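Local coordinates for protein insecticidal Delta-Endotoxin Cry8Ea1 (Bacillus Thuringiensis, PDB 3EB7) that kills larvae of the beetle Holotrichia parallela as a three-domain insecticidal toxin, probably by binding gut receptors and forming pores in the midgut membrane, at residues 309-314 with 439-444; 452-457 with 474-479; 270-273 with 277-280. All blocks are in the same frame, centred on the assembly; numbering follows the deposited sequence.

Interaction 1 of 3, residues 309-314 with 439-444; sequences QPIGGS and RTNTVY
Ile311 reaches across at a slant to the side-chain amide of Asn441 and the carbonyl of Arg439. The methyl CD1 of Ile311 sits 3.6 Å from both OD1 and ND2 of Asn441, so it lies against the whole amide and not one end of it. The other branch spans two groups: Ile311 CG2 is 3.7 Å from Asn441 ND2 and 3.5 Å from the carbonyl oxygen of Arg439. Chi1 of -61° sets CG1 beside the backbone N and CG2 opposite it, and both branches then face the 439-441 loop. The contact is therefore aliphatic carbon against polar groups. The amide of Asn441 has its polar partners elsewhere: OD1 accepts from Lys455 NZ, and ND2 donates to the backbone oxygen of Arg488. These two bonds fix the rotation of the amide that the isoleucine packs on. Arg439 salt-bridges Asp340. Ile311 itself is the second residue of a type II beta turn, closed by Gly313 N to Pro310 O at 2.9 Å. Gly312 takes the positive phi of the third position. The arrangement is a turn after a strand of the second, beta-rich domain, packed on the loop before strand 442-443, an outer strand in the C-terminal beta-sandwich of three-domain Cry toxins.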
# COMPACT_ATOMS: atom_id res chain seq x y z
N GLN A 309 2.11 11.47 15.66
CA GLN A 309 0.93 12.29 15.65
C GLN A 309 0.05 11.97 14.46
O GLN A 309 0.50 12.10 13.33
CB GLN A 309 1.38 13.75 15.54
CG GLN A 309 0.34 14.68 16.00
CD GLN A 309 0.62 16.11 15.64
OE1 GLN A 309 -0.25 16.96 15.77
NE2 GLN A 309 1.82 16.39 15.20
N PRO A 310 -1.25 11.64 14.72
CA PRO A 310 -2.32 11.61 13.69
C PRO A 310 -2.52 13.01 13.10
O PRO A 310 -2.19 14.02 13.76
CB PRO A 310 -3.59 11.22 14.49
CG PRO A 310 -3.14 10.72 15.79
CD PRO A 310 -1.77 11.34 16.06
N ILE A 311 -3.11 13.10 11.91
CA ILE A 311 -3.30 14.41 11.28
C ILE A 311 -4.17 15.33 12.16
O ILE A 311 -5.37 15.10 12.37
CB ILE A 311 -3.83 14.32 9.84
CG1 ILE A 311 -2.84 13.56 8.94
CG2 ILE A 311 -4.08 15.71 9.24
CD1 ILE A 311 -3.45 13.07 7.62
N GLY A 312 -3.54 16.37 12.70
CA GLY A 312 -4.26 17.33 13.52
C GLY A 312 -4.62 16.77 14.89
O GLY A 312 -5.50 17.30 15.52
N GLY A 313 -3.96 15.69 15.34
CA GLY A 313 -4.25 15.17 16.65
C GLY A 313 -3.18 15.42 17.70
O GLY A 313 -2.26 16.23 17.52
N SER A 314 -3.32 14.72 18.83
CA SER A 314 -2.35 14.81 19.93
C SER A 314 -1.09 14.03 19.58
O SER A 314 -1.15 13.04 18.86
CB SER A 314 -2.95 14.19 21.19
OG SER A 314 -4.09 14.91 21.57
N ARG A 439 -0.32 14.38 4.10
CA ARG A 439 -0.16 14.92 5.43
C ARG A 439 -1.28 15.85 5.89
O ARG A 439 -1.38 16.18 7.07
CB ARG A 439 1.15 15.70 5.47
CG ARG A 439 2.37 14.83 5.27
CD ARG A 439 3.62 15.68 5.54
NE ARG A 439 4.71 14.76 5.76
CZ ARG A 439 5.17 14.41 6.94
NH1 ARG A 439 4.70 14.97 8.04
NH2 ARG A 439 6.14 13.50 7.00
N THR A 440 -2.11 16.27 4.95
CA THR A 440 -2.99 17.43 5.12
C THR A 440 -4.47 17.12 4.94
O THR A 440 -5.32 18.02 5.17
CB THR A 440 -2.63 18.53 4.05
OG1 THR A 440 -2.49 17.91 2.77
CG2 THR A 440 -1.29 19.27 4.38
N ASN A 441 -4.80 15.90 4.51
CA ASN A 441 -6.19 15.60 4.09
C ASN A 441 -6.79 16.71 3.19
O ASN A 441 -7.83 17.33 3.51
CB ASN A 441 -7.08 15.34 5.31
CG ASN A 441 -6.72 14.08 6.04
OD1 ASN A 441 -6.32 13.08 5.43
ND2 ASN A 441 -6.85 14.10 7.37
N THR A 442 -6.13 16.96 2.07
CA THR A 442 -6.52 17.97 1.11
C THR A 442 -7.77 17.51 0.39
O THR A 442 -7.86 16.36 0.01
CB THR A 442 -5.39 18.23 0.08
OG1 THR A 442 -4.24 18.71 0.78
CG2 THR A 442 -5.78 19.27 -0.99
N VAL A 443 -8.71 18.43 0.22
CA VAL A 443 -9.94 18.21 -0.56
C VAL A 443 -9.83 19.07 -1.82
O VAL A 443 -9.68 20.31 -1.73
CB VAL A 443 -11.22 18.58 0.27
CG1 VAL A 443 -12.52 18.31 -0.50
CG2 VAL A 443 -11.24 17.80 1.56
N TYR A 444 -9.88 18.39 -2.97
CA TYR A 444 -9.81 19.01 -4.30
C TYR A 444 -11.17 19.43 -4.86
O TYR A 444 -12.15 18.70 -4.70
CB TYR A 444 -9.10 18.07 -5.30
CG TYR A 444 -7.73 17.67 -4.81
CD1 TYR A 444 -7.56 16.53 -4.04
CD2 TYR A 444 -6.61 18.48 -5.07
CE1 TYR A 444 -6.31 16.17 -3.54
CE2 TYR A 444 -5.37 18.13 -4.58
CZ TYR A 444 -5.22 16.98 -3.81
OH TYR A 444 -3.99 16.63 -3.33

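Interaction 2 of 3, residues 452-457 with 474-479; sequences PVVKAS and DPISFN
Val454 sets its branched side chain against the backbone carbonyl oxygen of Asp474. Its CB lies 3.4 Å from Asp474 O. From there CG1, placed between the backbone N and the carbonyl carbon (chi1 73°), also lies against that oxygen, at 3.6 Å. The other methyl, CG2, is anti to the backbone N. It is the second tip, and meets Ile476 CD1 at 4.3 Å, a loose touch, and CB of Asp474. The Asp474 oxygen thus has carbon along one flank. A water lies 2.7 Å from Asp474 O and can donate to it. The same water accepts from Val454 N at 3.0 Å. This water joins the two backbones where they do not bond directly. Next to it, Val453 sends CG2 obliquely onto CG1 of Ile476, 3.7 Å away, the closer of the two valine-isoleucine contacts. Both valines are in a short 3-10 turn, in which Lys455 N bonds to Pro452 O. Ile580 of strand 578-588 also touches Val453. The contact is a buried aliphatic cluster with a water bridge, where the 3-10 turn that follows strand 448-452 packs on strand 476-478, both strands being paired with 578-588 in the C-terminal domain's beta-sandwich.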
# COMPACT_ATOMS: atom_id res chain seq x y z
N PRO A 452 -9.68 7.84 3.67
CA PRO A 452 -9.82 6.73 4.60
C PRO A 452 -10.09 7.28 5.99
O PRO A 452 -9.40 8.19 6.42
CB PRO A 452 -8.43 6.10 4.56
CG PRO A 452 -7.93 6.43 3.20
CD PRO A 452 -8.36 7.83 3.00
N VAL A 453 -11.08 6.74 6.71
CA VAL A 453 -11.43 7.32 8.02
C VAL A 453 -10.36 7.10 9.11
O VAL A 453 -10.37 7.77 10.16
CB VAL A 453 -12.83 6.88 8.51
CG1 VAL A 453 -13.92 7.43 7.58
CG2 VAL A 453 -12.90 5.32 8.63
N VAL A 454 -9.42 6.20 8.82
CA VAL A 454 -8.28 5.95 9.70
C VAL A 454 -7.34 7.19 9.75
O VAL A 454 -6.49 7.29 10.63
CB VAL A 454 -7.58 4.59 9.33
CG1 VAL A 454 -6.78 4.66 8.00
CG2 VAL A 454 -6.75 4.06 10.49
N LYS A 455 -7.57 8.15 8.87
CA LYS A 455 -6.85 9.42 8.89
C LYS A 455 -7.50 10.49 9.77
O LYS A 455 -7.33 11.69 9.53
CB LYS A 455 -6.67 9.97 7.46
CG LYS A 455 -6.08 8.98 6.45
CD LYS A 455 -5.71 9.79 5.19
CE LYS A 455 -4.27 10.33 5.27
NZ LYS A 455 -4.04 11.53 4.43
N ALA A 456 -8.29 10.06 10.76
CA ALA A 456 -8.86 10.97 11.76
C ALA A 456 -7.84 11.43 12.77
O ALA A 456 -6.82 10.76 13.02
CB ALA A 456 -10.01 10.33 12.47
N SER A 457 -8.11 12.60 13.38
CA SER A 457 -7.19 13.19 14.34
C SER A 457 -7.27 12.50 15.69
O SER A 457 -6.40 12.72 16.54
CB SER A 457 -7.53 14.68 14.53
OG SER A 457 -8.82 14.86 15.13
N ASP A 474 -6.42 0.11 7.22
CA ASP A 474 -7.41 -0.34 8.18
C ASP A 474 -8.76 0.41 8.14
O ASP A 474 -8.81 1.65 8.09
CB ASP A 474 -6.84 -0.26 9.58
CG ASP A 474 -5.69 -1.25 9.81
OD1 ASP A 474 -5.71 -2.37 9.22
OD2 ASP A 474 -4.78 -0.88 10.60
N PRO A 475 -9.87 -0.33 8.19
CA PRO A 475 -11.17 0.34 8.37
C PRO A 475 -11.35 0.71 9.86
O PRO A 475 -10.59 0.21 10.70
CB PRO A 475 -12.16 -0.77 8.03
CG PRO A 475 -11.43 -2.07 8.51
CD PRO A 475 -9.98 -1.81 8.12
N ILE A 476 -12.36 1.52 10.19
CA ILE A 476 -12.80 1.67 11.59
C ILE A 476 -14.06 0.80 11.76
O ILE A 476 -14.92 0.82 10.91
CB ILE A 476 -13.01 3.19 12.02
CG1 ILE A 476 -11.74 4.04 11.85
CG2 ILE A 476 -13.50 3.33 13.47
CD1 ILE A 476 -10.53 3.44 12.43
N SER A 477 -14.14 0.05 12.86
CA SER A 477 -15.25 -0.91 13.12
C SER A 477 -16.19 -0.46 14.24
O SER A 477 -15.74 0.14 15.20
CB SER A 477 -14.69 -2.29 13.52
OG SER A 477 -13.69 -2.72 12.59
N PHE A 478 -17.48 -0.76 14.12
CA PHE A 478 -18.43 -0.55 15.23
C PHE A 478 -19.22 -1.81 15.49
O PHE A 478 -19.79 -2.38 14.57
CB PHE A 478 -19.36 0.62 14.94
CG PHE A 478 -18.63 1.89 14.60
CD1 PHE A 478 -18.27 2.17 13.28
CD2 PHE A 478 -18.28 2.79 15.59
CE1 PHE A 478 -17.54 3.32 12.96
CE2 PHE A 478 -17.57 3.97 15.27
CZ PHE A 478 -17.20 4.23 13.97
N ASN A 479 -19.20 -2.27 16.74
CA ASN A 479 -20.09 -3.33 17.21
C ASN A 479 -21.35 -2.73 17.84
O ASN A 479 -22.28 -3.45 18.16
CB ASN A 479 -19.39 -4.24 18.22
CG ASN A 479 -18.33 -5.12 17.59
OD1 ASN A 479 -17.18 -5.15 18.04
ND2 ASN A 479 -18.72 -5.86 16.55
O HOH W 1 -10.24 3.73 7.28

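Interaction 3 of 3, residues 270-273 with 277-280; sequences FIRG and FDFI
Arg272 bends at chi2 (-135°) and again at chi3, and these turns aim its guanidinium at Asp278. The aspartate swings its CG between the backbone N and the carbonyl carbon (chi1 62°) and comes from the opposite direction. The two groups meet end-on. Arg272 NH1 donates to Asp278 OD2 at 2.7 Å, and Arg272 NH2 donates to Asp278 OD1 at 2.6 Å. Both bonds are nearly straight, and each oxygen uses its syn lone pair. The guanidinium and carboxylate planes are 9° apart, so the pair forms a nearly flat, two-pronged salt bridge. Two bonds between the same groups fix the rotation of both. Each side also has further partners. NH2 of Arg272 makes a second salt bridge to Glu241, and Tyr418 gives the guanidinium a cation-pi contact. OD2 of Asp278 accepts a hydrogen bond from Ser308 on the neighbouring strand 296-310. The bridge ties the loop after helix 263-270 to Asp278 in the 277-280 segment, a few residues on. Asp278 is buried, and the positive charge of Arg272 would probably favour its ionised form. With Glu241 close by as well, the arginine very likely keeps its charge and serves two carboxylates at once.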
# COMPACT_ATOMS: atom_id res chain seq x y z
N PHE A 270 7.60 -6.26 17.31
CA PHE A 270 8.05 -5.48 16.16
C PHE A 270 6.94 -4.70 15.43
O PHE A 270 7.20 -3.65 14.83
CB PHE A 270 8.74 -6.37 15.15
CG PHE A 270 10.20 -6.61 15.42
CD1 PHE A 270 10.81 -7.75 14.90
CD2 PHE A 270 10.96 -5.73 16.17
CE1 PHE A 270 12.17 -7.98 15.09
CE2 PHE A 270 12.33 -5.94 16.37
CZ PHE A 270 12.94 -7.06 15.84
N ILE A 271 5.72 -5.25 15.48
CA ILE A 271 4.56 -4.75 14.80
C ILE A 271 3.72 -3.96 15.82
O ILE A 271 3.47 -4.42 16.93
CB ILE A 271 3.73 -5.91 14.15
CG1 ILE A 271 4.62 -6.76 13.23
CG2 ILE A 271 2.50 -5.40 13.33
CD1 ILE A 271 5.39 -5.96 12.18
N ARG A 272 3.33 -2.75 15.42
CA ARG A 272 2.59 -1.85 16.26
C ARG A 272 1.20 -2.39 16.42
O ARG A 272 0.60 -2.85 15.45
CB ARG A 272 2.47 -0.48 15.56
CG ARG A 272 3.70 0.38 15.66
CD ARG A 272 3.26 1.82 16.03
NE ARG A 272 3.18 2.58 14.82
CZ ARG A 272 2.69 3.80 14.70
NH1 ARG A 272 2.18 4.46 15.72
NH2 ARG A 272 2.74 4.36 13.50
N GLY A 273 0.66 -2.29 17.63
CA GLY A 273 -0.79 -2.26 17.78
C GLY A 273 -1.49 -1.41 16.71
O GLY A 273 -0.92 -0.44 16.16
N PHE A 277 -3.85 6.52 11.40
CA PHE A 277 -2.74 6.87 10.51
C PHE A 277 -1.92 8.00 11.16
O PHE A 277 -2.47 8.99 11.58
CB PHE A 277 -3.30 7.30 9.16
CG PHE A 277 -2.23 7.58 8.13
CD1 PHE A 277 -1.65 6.53 7.40
CD2 PHE A 277 -1.79 8.87 7.89
CE1 PHE A 277 -0.66 6.78 6.44
CE2 PHE A 277 -0.80 9.12 6.95
CZ PHE A 277 -0.23 8.04 6.22
N ASP A 278 -0.61 7.84 11.27
CA ASP A 278 0.20 8.86 11.98
C ASP A 278 1.55 9.22 11.33
O ASP A 278 1.98 8.59 10.38
CB ASP A 278 0.37 8.53 13.47
CG ASP A 278 1.11 7.22 13.73
OD1 ASP A 278 1.64 6.62 12.77
OD2 ASP A 278 1.19 6.80 14.91
N PHE A 279 2.17 10.27 11.84
CA PHE A 279 3.46 10.76 11.32
C PHE A 279 4.42 10.92 12.47
O PHE A 279 4.02 11.45 13.51
CB PHE A 279 3.30 12.12 10.62
CG PHE A 279 2.53 12.03 9.34
CD1 PHE A 279 1.14 12.28 9.32
CD2 PHE A 279 3.17 11.65 8.16
CE1 PHE A 279 0.41 12.16 8.12
CE2 PHE A 279 2.46 11.54 6.97
CZ PHE A 279 1.10 11.79 6.94
N ILE A 280 5.65 10.45 12.28
CA ILE A 280 6.72 10.66 13.25
C ILE A 280 7.00 12.15 13.43
O ILE A 280 7.07 12.89 12.45
CB ILE A 280 8.03 9.85 12.88
CG1 ILE A 280 9.07 9.94 13.98
CG2 ILE A 280 8.67 10.34 11.54
CD1 ILE A 280 10.13 8.80 13.93

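In the fold
The three contacts lie close together near the junction of the second and C-terminal domains, with interaction 3 inside the second domain and centres 14 to 16 Å apart. Interactions 1 and 3 share a sheet: strands 278-292 and 296-310 are neighbours, joined by Gln309 N to Phe279 O at 2.9 Å. Phe279 also packs on both sides of interaction 1, through Ile311 and Arg439. Interaction 2 connects to interaction 3 by the backbone pair Val454 O and Phe277 N, 2.9 Å apart, a probable hydrogen bond between the second and third domains. Interactions 1 and 2 touch where Ile311 O packs on Ser457 CB at 3.1 Å. Lys455 also forms a salt bridge with Asp438, just before the 439-444 segment.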